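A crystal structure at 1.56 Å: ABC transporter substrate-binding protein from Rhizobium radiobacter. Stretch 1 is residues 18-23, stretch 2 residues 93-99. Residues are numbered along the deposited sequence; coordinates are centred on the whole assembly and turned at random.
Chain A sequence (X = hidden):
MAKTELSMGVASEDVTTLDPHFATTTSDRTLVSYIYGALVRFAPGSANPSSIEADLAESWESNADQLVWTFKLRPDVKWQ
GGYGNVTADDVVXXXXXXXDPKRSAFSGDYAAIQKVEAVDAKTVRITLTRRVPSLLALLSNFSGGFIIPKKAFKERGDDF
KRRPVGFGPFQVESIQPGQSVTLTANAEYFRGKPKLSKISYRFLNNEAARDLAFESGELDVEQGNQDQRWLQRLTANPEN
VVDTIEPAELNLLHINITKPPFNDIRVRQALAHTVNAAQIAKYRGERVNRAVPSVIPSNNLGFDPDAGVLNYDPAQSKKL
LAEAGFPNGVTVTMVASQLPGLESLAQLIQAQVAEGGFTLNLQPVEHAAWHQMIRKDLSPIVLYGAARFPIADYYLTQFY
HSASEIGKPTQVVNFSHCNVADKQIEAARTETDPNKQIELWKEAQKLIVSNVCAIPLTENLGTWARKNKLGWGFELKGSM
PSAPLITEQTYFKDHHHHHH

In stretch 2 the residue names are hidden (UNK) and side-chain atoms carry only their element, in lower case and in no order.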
# COMPACT_ATOMS: atom_id res chain seq x y z
N LEU A 18 -6.21 11.28 7.07
CA LEU A 18 -7.39 10.56 6.62
C LEU A 18 -7.95 11.20 5.35
O LEU A 18 -9.07 10.90 4.94
CB LEU A 18 -8.44 10.35 7.74
CG LEU A 18 -7.92 9.55 8.96
CD1 LEU A 18 -8.98 9.45 10.05
CD2 LEU A 18 -7.43 8.17 8.55
N ASP A 19 -7.09 12.02 4.65
CA ASP A 19 -7.44 12.50 3.31
C ASP A 19 -7.02 11.32 2.43
O ASP A 19 -5.85 10.92 2.45
CB ASP A 19 -6.66 13.78 2.93
CG ASP A 19 -6.82 14.23 1.48
OD1 ASP A 19 -7.25 13.41 0.64
OD2 ASP A 19 -6.49 15.39 1.18
N PRO A 20 -7.95 10.68 1.70
CA PRO A 20 -7.58 9.49 0.92
C PRO A 20 -6.55 9.74 -0.17
O PRO A 20 -5.90 8.79 -0.62
CB PRO A 20 -8.91 9.03 0.32
CG PRO A 20 -9.78 10.22 0.31
CD PRO A 20 -9.39 10.99 1.55
N HIS A 21 -6.41 11.02 -0.60
CA HIS A 21 -5.42 11.32 -1.64
C HIS A 21 -3.98 11.36 -1.09
O HIS A 21 -3.04 11.50 -1.88
CB HIS A 21 -5.75 12.62 -2.38
CG HIS A 21 -7.11 12.60 -3.02
ND1 HIS A 21 -7.99 13.65 -2.86
CD2 HIS A 21 -7.70 11.64 -3.76
CE1 HIS A 21 -9.09 13.30 -3.51
NE2 HIS A 21 -8.96 12.11 -4.08
N PHE A 22 -3.81 11.23 0.25
CA PHE A 22 -2.50 11.23 0.90
C PHE A 22 -2.25 9.99 1.76
O PHE A 22 -1.10 9.68 2.03
CB PHE A 22 -2.26 12.49 1.74
CG PHE A 22 -2.11 13.71 0.87
CD1 PHE A 22 -0.88 14.01 0.28
CD2 PHE A 22 -3.17 14.60 0.70
CE1 PHE A 22 -0.73 15.17 -0.52
CE2 PHE A 22 -3.01 15.76 -0.06
CZ PHE A 22 -1.80 16.03 -0.66
N ALA A 23 -3.31 9.34 2.24
CA ALA A 23 -3.14 8.21 3.16
C ALA A 23 -2.29 7.12 2.50
O ALA A 23 -2.65 6.63 1.43
CB ALA A 23 -4.50 7.67 3.58
N UNK A 93 -14.79 17.22 -8.35
CA UNK A 93 -13.86 17.83 -7.43
C UNK A 93 -12.81 16.80 -6.95
O UNK A 93 -11.60 17.08 -6.94
c UNK A 93 -14.60 18.42 -6.22
c UNK A 93 -13.37 18.08 -4.04
c UNK A 93 -12.46 18.50 -3.07
c UNK A 93 -13.04 20.14 -5.23
c UNK A 93 -13.67 18.90 -5.14
c UNK A 93 -12.14 20.55 -4.24
c UNK A 93 -11.85 19.72 -3.18
N UNK A 94 -13.28 15.61 -6.57
CA UNK A 94 -12.40 14.58 -6.02
C UNK A 94 -11.38 14.07 -7.01
O UNK A 94 -10.19 14.00 -6.68
c UNK A 94 -13.20 13.41 -5.47
o UNK A 94 -14.06 13.85 -4.45
N UNK A 95 -11.84 13.69 -8.23
CA UNK A 95 -10.93 13.15 -9.26
C UNK A 95 -9.98 14.22 -9.76
O UNK A 95 -8.81 13.92 -10.00
c UNK A 95 -11.71 12.49 -10.40
c UNK A 95 -12.45 11.23 -9.99
c UNK A 95 -13.18 10.64 -11.18
c UNK A 95 -11.49 10.15 -9.39
N UNK A 96 -10.44 15.51 -9.83
CA UNK A 96 -9.49 16.54 -10.24
C UNK A 96 -8.44 16.75 -9.15
O UNK A 96 -7.30 17.12 -9.45
c UNK A 96 -10.95 17.92 -11.82
o UNK A 96 -10.72 17.01 -12.68
c UNK A 96 -10.20 17.87 -10.50
o UNK A 96 -11.75 18.87 -12.01
N UNK A 97 -8.84 16.57 -7.87
CA UNK A 97 -7.90 16.70 -6.76
C UNK A 97 -6.90 15.53 -6.82
O UNK A 97 -5.70 15.76 -6.78
c UNK A 97 -8.52 16.99 -2.92
c UNK A 97 -7.70 16.91 -4.21
n UNK A 97 -6.80 15.85 -1.53
c UNK A 97 -8.63 16.71 -5.41
c UNK A 97 -7.64 17.07 -1.69
N UNK A 98 -7.40 14.29 -7.01
CA UNK A 98 -6.57 13.08 -7.08
C UNK A 98 -5.50 13.19 -8.18
O UNK A 98 -4.39 12.70 -7.98
c UNK A 98 -7.45 11.87 -7.35
N UNK A 99 -5.84 13.80 -9.32
CA UNK A 99 -4.93 13.89 -10.45
C UNK A 99 -4.01 15.12 -10.45
O UNK A 99 -3.24 15.30 -11.39
n UNK A 99 -7.04 15.78 -15.51
c UNK A 99 -8.13 16.11 -14.83
c UNK A 99 -6.56 14.93 -12.17
c UNK A 99 -7.64 14.41 -13.11
c UNK A 99 -5.69 13.76 -11.78
n UNK A 99 -8.92 17.07 -15.30
n UNK A 99 -8.43 15.49 -13.70

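Position 93 carries seven side-chain carbons, one followed by a closed ring of six, with no heteroatom, and none of them makes contact with stretch 1. That composition is Phe 93, and the assignment rests on shape alone.

At position 94 the side chain is one carbon and one oxygen. Its CA-to-CB bond points sideways, and the contact comes from the backbone: His 21 CE1 lies 3.4 Å from the backbone O of position 94. His 21 NE2 is also 3.4 Å from that backbone O of position 94, but the angle is too poor for a hydrogen bond. The side-chain composition identifies Ser 94. Its carbonyl is instead used within the helix, Ser 94 O accepting from the backbone N of position 98 at 2.8 Å.

Position 95 has four carbons, forked at the second, as in leucine; isoleucine would fork at the first. The CA-to-CB bond points away from stretch 1, and the side chain does not touch it. This is Leu 95.

Position 96 shows two carbons, the second bearing two oxygens: a carboxylate joined to CA through a single carbon. Here too the CA-to-CB bond points away, and there is no contact across the stretches. The residue is Asp 96.

Position 97 has four carbons in a row ending in nitrogen, an unbranched amine. The CA-to-CB bond points toward stretch 1, and the terminal nitrogen of position 97 is 2.8 Å from Asp 19 OD2 and 2.8 Å from His 21 ND1. This can only be Lys 97. The chain is extended through chi1, chi2 and chi3 (all t), turning at chi4 (m, -63°).

Position 98 has a single carbon. That CB of position 98 lies 3.6 Å from His 21 NE2, while the CA sits over one face of the imidazole; the CA of position 98 and the CA of His 21 are 5.8 Å apart. With one side-chain carbon, it is Ala 98.

Position 99 has three carbons, a nitrogen, then a carbon carrying two more nitrogens, a guanidinium, and is out of reach of stretch 1. It is Arg 99, which forms a salt bridge with Asp 96, Arg 99 NE to Asp 96 OD1 at 2.9 Å.

The contact buries 224 Å², both sides summed, and centres on Lys 97 and His 21. Lys 97 NZ donates to Asp 19 OD2 in a salt bridge and to His 21 ND1 near the plane of the imidazole, where the nitrogen lone pair lies. ND1 therefore acts as acceptor. Asp 19 also steadies the loop, since His 21 N donates to Asp 19 OD1 at 2.8 Å; one carboxylate thus serves both its own loop and the helix. Ala 98 packs against the imidazole, its CA over one face, and Ser 94 O also approaches the ring.

Stretch 2 93-99: FSLDKAR
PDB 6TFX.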